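Tll1590 protein (Thermosynechococcus elongatus, PDB 6LDQ) is a glycosyltransferase-family protein built on a Rossmann-like domain of the GT-B clan. Local coordinates at residues A[50-55]-A[75-80]; A[110-115]-A[132-137]. All coordinates share one frame; numbering follows the deposited sequence.

Overall arrangement
Both contacts belong to the same mixed, largely parallel sheet of a GT-B-type Rossmann-like domain, but at different depths. Contact 2 (110-115 with 132-137) is buried, its centre about 6 Å from the chain's centre, and joins two adjacent parallel strands of one beta-alpha-beta unit. Contact 1 (50-55 with 75-80) is a surface contact, its centre about 17 Å from the chain's centre, where the end of strand 47-52 and the loop after it meet the loop following strand 68-73. The centres of contact 1 and contact 2 are about 19 Å apart. In contact 1 one arginine collects backbone carbonyls, with two waters; contact 2 combines strand ladder bonds with histidine pairings to threonine and asparagine side chains.

Contact 1 of 2, residues A[50-55]-A[75-80]; sequences FTRKTD and AGPLTY
Arg-52 points its guanidinium edge-on into the loop 75-80 and gathers three backbone carbonyls. NH2 serves two of them: the bond from Arg-52 NH2 to Ala-75 O, 2.8 Å, is nearly straight (169°) and its acceptor lies in the guanidinium plane, although the nitrogen itself sits above the plane of that carbonyl. The second, from Arg-52 NH2 to Pro-77 O at 2.8 Å, is more bent, with the oxygen tilted from the guanidinium plane. NH1 of Arg-52 reaches Thr-79 O at 2.9 Å, approaching nearly along the C=O axis. In the Arg-52 chain chi2 is anti and chi3 (-44°) swings NE to one side, where a water bridges Arg-52 NE and Ala-75 O. The three carbonyl oxygens round the edge probably stabilise the positive charge, and the bonds hold the loop's backbone in its bend. Leu-78 is the centre of an inverse gamma turn. A second water ties Lys-53 O to Ala-75 N and Gly-76 O.

Beside this polar patch, Lys-53 and Leu-78 lie side by side and point the same way, Lys-53 CB being 3.7 Å from Leu-78 CD2. The ammonium of Lys-53 goes on to a salt bridge with Asp-60. Thr-54 meets the loop through its backbone and CB: Thr-54 CA makes a CA-H...O contact of 3.6 Å with Thr-79 O, the carbonyl that also takes the Arg-52 NH1 bond.

The contact lies where strand 47-52 runs out into a loop and the chain leaving strand 68-73 heads for helix 90-104. Arg-52 also touches Ile-81 and Leu-86, Thr-54 packs on Arg-72 of strand 68-73, and Ala-75 rests on Lys-92 and Phe-93 of helix 90-104.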
ATOM      1  N   PHE A  50      -6.078  -4.966   1.583  1.00 17.39           N
ATOM      2  CA  PHE A  50      -5.766  -6.339   1.192  1.00 14.23           C
ATOM      3  C   PHE A  50      -4.504  -6.805   1.912  1.00 19.14           C
ATOM      4  O   PHE A  50      -3.484  -6.094   1.925  1.00 18.00           O
ATOM      5  CB  PHE A  50      -5.572  -6.472  -0.330  1.00 15.29           C
ATOM      6  CG  PHE A  50      -6.794  -6.107  -1.147  1.00 20.55           C
ATOM      7  CD1 PHE A  50      -7.139  -4.769  -1.376  1.00 13.73           C
ATOM      8  CD2 PHE A  50      -7.599  -7.102  -1.689  1.00 19.02           C
ATOM      9  CE1 PHE A  50      -8.279  -4.450  -2.132  1.00 17.16           C
ATOM     10  CE2 PHE A  50      -8.735  -6.784  -2.441  1.00 19.28           C
ATOM     11  CZ  PHE A  50      -9.071  -5.452  -2.660  1.00 18.48           C
ATOM     12  N   THR A  51      -4.587  -7.983   2.526  1.00 17.85           N
ATOM     13  CA  THR A  51      -3.443  -8.672   3.093  1.00 21.94           C
ATOM     14  C   THR A  51      -3.575 -10.142   2.710  1.00 20.28           C
ATOM     15  O   THR A  51      -4.586 -10.568   2.134  1.00 15.71           O
ATOM     16  CB  THR A  51      -3.352  -8.446   4.623  1.00 22.49           C
ATOM     17  OG1 THR A  51      -2.140  -9.037   5.142  1.00 16.79           O
ATOM     18  CG2 THR A  51      -4.579  -9.008   5.361  1.00 17.73           C
ATOM     19  N   ARG A  52      -2.525 -10.919   2.972  1.00 19.73           N
ATOM     20  CA  ARG A  52      -2.568 -12.330   2.645  1.00 19.61           C
ATOM     21  C   ARG A  52      -3.280 -13.116   3.739  1.00 20.03           C
ATOM     22  O   ARG A  52      -3.294 -12.728   4.913  1.00 21.89           O
ATOM     23  CB  ARG A  52      -1.148 -12.895   2.434  1.00 16.65           C
ATOM     24  CG  ARG A  52      -0.274 -12.897   3.695  1.00 18.72           C
ATOM     25  CD  ARG A  52       1.158 -13.408   3.365  1.00 19.41           C
ATOM     26  NE  ARG A  52       1.069 -14.575   2.502  1.00 21.10           N
ATOM     27  CZ  ARG A  52       1.160 -15.824   2.946  1.00 22.16           C
ATOM     28  NH1 ARG A  52       1.392 -16.037   4.231  1.00 22.46           N
ATOM     29  NH2 ARG A  52       1.027 -16.853   2.108  1.00 21.68           N
ATOM     30  N   LYS A  53      -3.885 -14.231   3.336  1.00 19.30           N
ATOM     31  CA  LYS A  53      -4.370 -15.211   4.293  1.00 22.18           C
ATOM     32  C   LYS A  53      -3.203 -15.961   4.911  1.00 24.20           C
ATOM     33  O   LYS A  53      -2.232 -16.292   4.227  1.00 22.38           O
ATOM     34  CB  LYS A  53      -5.285 -16.216   3.612  1.00 25.78           C
ATOM     35  CG  LYS A  53      -6.689 -15.776   3.449  1.00 22.37           C
ATOM     36  CD  LYS A  53      -7.522 -16.957   3.014  1.00 21.74           C
ATOM     37  CE  LYS A  53      -8.996 -16.602   2.991  1.00 25.40           C
ATOM     38  NZ  LYS A  53      -9.785 -17.654   2.280  1.00 23.16           N
ATOM     39  N   THR A  54      -3.305 -16.233   6.208  1.00 23.28           N
ATOM     40  CA  THR A  54      -2.275 -16.976   6.921  1.00 29.08           C
ATOM     41  C   THR A  54      -2.843 -18.203   7.627  1.00 32.25           C
ATOM     42  O   THR A  54      -2.132 -18.845   8.410  1.00 33.91           O
ATOM     43  CB  THR A  54      -1.550 -16.060   7.916  1.00 31.43           C
ATOM     44  OG1 THR A  54      -2.463 -15.600   8.917  1.00 26.03           O
ATOM     45  CG2 THR A  54      -0.955 -14.842   7.200  1.00 26.46           C
ATOM     46  N   ASP A  55      -4.109 -18.551   7.362  1.00 30.69           N
ATOM     47  CA  ASP A  55      -4.724 -19.762   7.896  1.00 37.12           C
ATOM     48  C   ASP A  55      -5.879 -20.159   6.992  1.00 33.01           C
ATOM     49  O   ASP A  55      -6.616 -19.274   6.531  1.00 30.28           O
ATOM     50  CB  ASP A  55      -5.223 -19.546   9.331  1.00 36.78           C
ATOM     51  CG  ASP A  55      -5.709 -20.828   9.977  1.00 42.50           C
ATOM     52  OD1 ASP A  55      -6.771 -21.342   9.563  1.00 45.93           O
ATOM     53  OD2 ASP A  55      -5.024 -21.328  10.895  1.00 51.11           O
ATOM     54  N   ALA A  75      -2.729 -16.393  -1.190  1.00 23.27           N
ATOM     55  CA  ALA A  75      -1.587 -16.089  -2.047  1.00 20.96           C
ATOM     56  C   ALA A  75      -0.358 -16.738  -1.409  1.00 21.32           C
ATOM     57  O   ALA A  75       0.292 -16.153  -0.541  1.00 24.68           O
ATOM     58  CB  ALA A  75      -1.417 -14.591  -2.220  1.00 21.48           C
ATOM     59  N   GLY A  76      -0.061 -17.962  -1.839  1.00 22.97           N
ATOM     60  CA  GLY A  76       0.945 -18.756  -1.185  1.00 25.40           C
ATOM     61  C   GLY A  76       0.355 -19.497  -0.004  1.00 28.14           C
ATOM     62  O   GLY A  76      -0.848 -19.420   0.272  1.00 22.83           O
ATOM     63  N   PRO A  77       1.208 -20.211   0.726  1.00 26.27           N
ATOM     64  CA  PRO A  77       0.727 -21.114   1.780  1.00 27.91           C
ATOM     65  C   PRO A  77      -0.177 -20.418   2.786  1.00 33.23           C
ATOM     66  O   PRO A  77       0.047 -19.266   3.167  1.00 25.88           O
ATOM     67  CB  PRO A  77       2.021 -21.599   2.446  1.00 31.11           C
ATOM     68  CG  PRO A  77       3.096 -21.402   1.409  1.00 31.79           C
ATOM     69  CD  PRO A  77       2.679 -20.195   0.620  1.00 29.28           C
ATOM     70  N   LEU A  78      -1.210 -21.145   3.221  1.00 29.43           N
ATOM     71  CA  LEU A  78      -2.122 -20.690   4.263  1.00 27.96           C
ATOM     72  C   LEU A  78      -1.476 -20.900   5.636  1.00 29.29           C
ATOM     73  O   LEU A  78      -1.908 -21.709   6.461  1.00 25.26           O
ATOM     74  CB  LEU A  78      -3.461 -21.404   4.133  1.00 30.02           C
ATOM     75  CG  LEU A  78      -4.162 -21.184   2.785  1.00 30.77           C
ATOM     76  CD1 LEU A  78      -5.350 -22.109   2.621  1.00 30.45           C
ATOM     77  CD2 LEU A  78      -4.608 -19.731   2.602  1.00 29.10           C
ATOM     78  N   THR A  79      -0.422 -20.117   5.877  1.00 28.35           N
ATOM     79  CA  THR A  79       0.334 -20.163   7.120  1.00 27.69           C
ATOM     80  C   THR A  79       1.018 -18.813   7.295  1.00 28.73           C
ATOM     81  O   THR A  79       1.090 -18.014   6.359  1.00 27.03           O
ATOM     82  CB  THR A  79       1.351 -21.314   7.107  1.00 35.62           C
ATOM     83  OG1 THR A  79       1.889 -21.506   8.422  1.00 38.09           O
ATOM     84  CG2 THR A  79       2.486 -21.013   6.127  1.00 28.24           C
ATOM     85  N   TYR A  80       1.526 -18.564   8.504  1.00 27.15           N
ATOM     86  CA  TYR A  80       2.302 -17.352   8.743  1.00 29.80           C
ATOM     87  C   TYR A  80       3.672 -17.462   8.085  1.00 30.21           C
ATOM     88  O   TYR A  80       4.468 -18.351   8.412  1.00 32.60           O
ATOM     89  CB  TYR A  80       2.466 -17.070  10.235  1.00 28.12           C
ATOM     90  CG  TYR A  80       3.294 -15.827  10.447  1.00 31.69           C
ATOM     91  CD1 TYR A  80       2.720 -14.565  10.337  1.00 29.27           C
ATOM     92  CD2 TYR A  80       4.663 -15.909  10.694  1.00 31.45           C
ATOM     93  CE1 TYR A  80       3.470 -13.427  10.493  1.00 29.42           C
ATOM     94  CE2 TYR A  80       5.427 -14.771  10.850  1.00 30.59           C
ATOM     95  CZ  TYR A  80       4.826 -13.535  10.754  1.00 31.70           C
ATOM     96  OH  TYR A  80       5.582 -12.403  10.912  1.00 35.55           O
TER
HETATM   97  O   HOH W   1       1.329 -13.638   0.084  1.00 20.00           O
HETATM   98  O   HOH W   2      -2.411 -17.361   1.461  1.00 20.78           O

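Contact 2 of 2, residues A[110-115]-A[132-137]; sequences HTNYWL and LHTYHS
His-110 and His-133 both carry CG anti to the backbone N (chi1 -178° and -169°), but on opposite faces of the sheet. His-110 NE2 pairs with Thr-134 OG1 at 2.7 Å, with the hydroxyl near the ring plane, while Leu-132 CB makes a CH-pi contact over one face, 4.3 Å from the ring centroid. His-133 crosses Thr-111 at about a right angle; His-133 ND1 and Thr-111 OG1 approach to a doubtfully short distance, and Thr-111 O sits 3.5 Å above the His-133 ring plane, over its centre.

Backbone bonds run between the strands from Thr-111 N to Leu-132 O and from Thr-134 N to Thr-111 O, the pairing of adjacent parallel strands in the beta-alpha-beta crossover 108-112, 113-126, 130-134 of this Rossmann-like domain. Tyr-113 N continues the ladder to Thr-134 O at 3.1 Å, just past strand 108-112.

From the loop after strand 130-134, His-136 NE2 donates to Asn-112 OD1 at 2.7 Å in a nearly straight bond (167°). Tyr-32 of helix 32-42 meets the His-136 ring edge-to-face and hydrogen-bonds Thr-134 OG1.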
ATOM      1  N   HIS A 110      -2.599   2.307  -2.506  1.00 17.14           N
ATOM      2  CA  HIS A 110      -1.570   2.734  -1.557  1.00 17.54           C
ATOM      3  C   HIS A 110      -0.935   1.484  -0.963  1.00 17.55           C
ATOM      4  O   HIS A 110      -1.577   0.763  -0.196  1.00 17.37           O
ATOM      5  CB  HIS A 110      -2.164   3.647  -0.476  1.00 20.15           C
ATOM      6  CG  HIS A 110      -1.157   4.173   0.507  1.00 17.59           C
ATOM      7  ND1 HIS A 110      -1.499   5.046   1.521  1.00 17.09           N
ATOM      8  CD2 HIS A 110       0.172   3.938   0.643  1.00 16.84           C
ATOM      9  CE1 HIS A 110      -0.421   5.333   2.233  1.00 22.01           C
ATOM     10  NE2 HIS A 110       0.607   4.678   1.719  1.00 18.97           N
ATOM     11  N   THR A 111       0.328   1.240  -1.316  1.00 16.32           N
ATOM     12  CA  THR A 111       1.066   0.036  -0.964  1.00 17.49           C
ATOM     13  C   THR A 111       1.938   0.281   0.265  1.00 14.00           C
ATOM     14  O   THR A 111       2.388   1.403   0.508  1.00 14.08           O
ATOM     15  CB  THR A 111       1.927  -0.401  -2.151  1.00 10.29           C
ATOM     16  OG1 THR A 111       2.692   0.704  -2.637  1.00 14.75           O
ATOM     17  CG2 THR A 111       1.027  -0.861  -3.267  1.00 18.27           C
ATOM     18  N   ASN A 112       2.138  -0.770   1.061  1.00 11.15           N
ATOM     19  CA  ASN A 112       2.834  -0.668   2.338  1.00 14.72           C
ATOM     20  C   ASN A 112       4.010  -1.636   2.384  1.00 12.13           C
ATOM     21  O   ASN A 112       3.818  -2.844   2.236  1.00 13.30           O
ATOM     22  CB  ASN A 112       1.928  -0.985   3.513  1.00 11.85           C
ATOM     23  CG  ASN A 112       2.564  -0.613   4.838  1.00 17.50           C
ATOM     24  OD1 ASN A 112       2.874   0.557   5.088  1.00 19.29           O
ATOM     25  ND2 ASN A 112       2.755  -1.600   5.698  1.00 19.63           N
ATOM     26  N   TYR A 113       5.204  -1.105   2.672  1.00 14.49           N
ATOM     27  CA  TYR A 113       6.455  -1.867   2.664  1.00 14.13           C
ATOM     28  C   TYR A 113       6.841  -2.339   1.262  1.00 14.77           C
ATOM     29  O   TYR A 113       5.987  -2.571   0.404  1.00 13.46           O
ATOM     30  CB  TYR A 113       6.378  -3.062   3.625  1.00 14.26           C
ATOM     31  CG  TYR A 113       7.731  -3.676   3.946  1.00 16.49           C
ATOM     32  CD1 TYR A 113       8.782  -2.893   4.407  1.00 24.01           C
ATOM     33  CD2 TYR A 113       7.941  -5.044   3.805  1.00 22.08           C
ATOM     34  CE1 TYR A 113      10.014  -3.453   4.711  1.00 18.87           C
ATOM     35  CE2 TYR A 113       9.160  -5.613   4.094  1.00 20.92           C
ATOM     36  CZ  TYR A 113      10.195  -4.814   4.552  1.00 24.85           C
ATOM     37  OH  TYR A 113      11.407  -5.386   4.850  1.00 21.64           O
ATOM     38  N   TRP A 114       8.149  -2.537   1.031  1.00 17.84           N
ATOM     39  CA  TRP A 114       8.622  -2.746  -0.336  1.00 17.66           C
ATOM     40  C   TRP A 114       7.970  -3.950  -1.002  1.00 13.33           C
ATOM     41  O   TRP A 114       7.782  -3.941  -2.226  1.00 12.52           O
ATOM     42  CB  TRP A 114      10.158  -2.862  -0.348  1.00 15.40           C
ATOM     43  CG  TRP A 114      10.740  -4.133   0.186  1.00 16.55           C
ATOM     44  CD1 TRP A 114      11.170  -4.364   1.462  1.00 19.31           C
ATOM     45  CD2 TRP A 114      11.024  -5.330  -0.558  1.00 17.49           C
ATOM     46  NE1 TRP A 114      11.688  -5.649   1.565  1.00 18.18           N
ATOM     47  CE2 TRP A 114      11.598  -6.259   0.340  1.00 19.88           C
ATOM     48  CE3 TRP A 114      10.839  -5.710  -1.889  1.00 16.96           C
ATOM     49  CZ2 TRP A 114      12.008  -7.531  -0.064  1.00 21.13           C
ATOM     50  CZ3 TRP A 114      11.233  -6.977  -2.282  1.00 15.32           C
ATOM     51  CH2 TRP A 114      11.804  -7.872  -1.372  1.00 22.42           C
ATOM     52  N   LEU A 115       7.594  -4.974  -0.221  1.00 15.28           N
ATOM     53  CA  LEU A 115       6.995  -6.192  -0.780  1.00 18.68           C
ATOM     54  C   LEU A 115       5.642  -5.898  -1.433  1.00 18.51           C
ATOM     55  O   LEU A 115       5.384  -6.291  -2.573  1.00 19.98           O
ATOM     56  CB  LEU A 115       6.828  -7.251   0.321  1.00 14.20           C
ATOM     57  CG  LEU A 115       8.090  -7.922   0.886  1.00 15.81           C
ATOM     58  CD1 LEU A 115       7.796  -8.514   2.243  1.00 16.93           C
ATOM     59  CD2 LEU A 115       8.598  -9.005  -0.067  1.00 18.31           C
ATOM     60  N   LEU A 132       0.533   5.452  -4.389  1.00 20.12           N
ATOM     61  CA  LEU A 132       1.316   5.951  -3.272  1.00 20.59           C
ATOM     62  C   LEU A 132       1.937   4.778  -2.538  1.00 18.14           C
ATOM     63  O   LEU A 132       1.335   3.711  -2.425  1.00 18.95           O
ATOM     64  CB  LEU A 132       0.478   6.750  -2.279  1.00 21.10           C
ATOM     65  CG  LEU A 132      -0.080   8.056  -2.822  1.00 18.84           C
ATOM     66  CD1 LEU A 132      -1.493   7.764  -3.278  1.00 18.44           C
ATOM     67  CD2 LEU A 132      -0.024   9.164  -1.775  1.00 19.93           C
ATOM     68  N   HIS A 133       3.129   4.997  -2.001  1.00 19.73           N
ATOM     69  CA  HIS A 133       3.794   3.935  -1.274  1.00 15.21           C
ATOM     70  C   HIS A 133       4.378   4.470   0.019  1.00 15.16           C
ATOM     71  O   HIS A 133       5.034   5.514   0.023  1.00 16.47           O
ATOM     72  CB  HIS A 133       4.885   3.283  -2.100  1.00 15.93           C
ATOM     73  CG  HIS A 133       5.386   2.042  -1.461  1.00 17.23           C
ATOM     74  ND1 HIS A 133       4.971   0.790  -1.839  1.00 18.70           N
ATOM     75  CD2 HIS A 133       6.146   1.868  -0.361  1.00 24.19           C
ATOM     76  CE1 HIS A 133       5.538  -0.111  -1.057  1.00 19.53           C
ATOM     77  NE2 HIS A 133       6.269   0.517  -0.159  1.00 21.80           N
ATOM     78  N   THR A 134       4.131   3.755   1.108  1.00 14.15           N
ATOM     79  CA  THR A 134       4.751   4.037   2.391  1.00 15.55           C
ATOM     80  C   THR A 134       5.989   3.154   2.589  1.00 17.15           C
ATOM     81  O   THR A 134       5.895   1.923   2.548  1.00 16.85           O
ATOM     82  CB  THR A 134       3.762   3.827   3.526  1.00 15.10           C
ATOM     83  OG1 THR A 134       2.701   4.806   3.413  1.00 15.72           O
ATOM     84  CG2 THR A 134       4.488   3.980   4.853  1.00 16.04           C
ATOM     85  N   TYR A 135       7.121   3.799   2.839  1.00 19.58           N
ATOM     86  CA  TYR A 135       8.409   3.160   3.102  1.00 17.52           C
ATOM     87  C   TYR A 135       8.534   2.742   4.563  1.00 17.58           C
ATOM     88  O   TYR A 135       8.066   3.441   5.457  1.00 17.51           O
ATOM     89  CB  TYR A 135       9.559   4.131   2.816  1.00 20.55           C
ATOM     90  CG  TYR A 135      10.874   3.531   3.267  1.00 15.71           C
ATOM     91  CD1 TYR A 135      11.338   2.404   2.655  1.00 18.65           C
ATOM     92  CD2 TYR A 135      11.596   4.020   4.338  1.00 20.18           C
ATOM     93  CE1 TYR A 135      12.495   1.777   2.999  1.00 17.72           C
ATOM     94  CE2 TYR A 135      12.810   3.389   4.713  1.00 17.55           C
ATOM     95  CZ  TYR A 135      13.223   2.253   4.015  1.00 20.37           C
ATOM     96  OH  TYR A 135      14.357   1.545   4.301  1.00 17.14           O
ATOM     97  N   HIS A 136       9.203   1.608   4.812  1.00 13.19           N
ATOM     98  CA  HIS A 136       9.652   1.303   6.169  1.00 18.86           C
ATOM     99  C   HIS A 136      11.011   0.622   6.134  1.00 17.97           C
ATOM    100  O   HIS A 136      11.278  -0.219   5.272  1.00 16.25           O
ATOM    101  CB  HIS A 136       8.719   0.388   6.968  1.00 18.93           C
ATOM    102  CG  HIS A 136       7.280   0.779   6.913  1.00 20.42           C
ATOM    103  ND1 HIS A 136       6.740   1.757   7.728  1.00 22.34           N
ATOM    104  CD2 HIS A 136       6.267   0.333   6.134  1.00 21.11           C
ATOM    105  CE1 HIS A 136       5.452   1.884   7.457  1.00 19.96           C
ATOM    106  NE2 HIS A 136       5.139   1.038   6.488  1.00 16.05           N
ATOM    107  N   SER A 137      11.839   0.957   7.111  1.00 17.39           N
ATOM    108  CA  SER A 137      13.115   0.286   7.291  1.00 21.33           C
ATOM    109  C   SER A 137      12.951  -0.981   8.127  1.00 22.38           C
ATOM    110  O   SER A 137      12.676  -0.899   9.329  1.00 24.33           O
ATOM    111  CB  SER A 137      14.117   1.229   7.941  1.00 19.88           C
ATOM    112  OG  SER A 137      14.571   2.198   7.016  1.00 21.69           O
TER
HETATM  113  O   HOH W   3       9.874  -0.578   2.628  1.00 15.81           O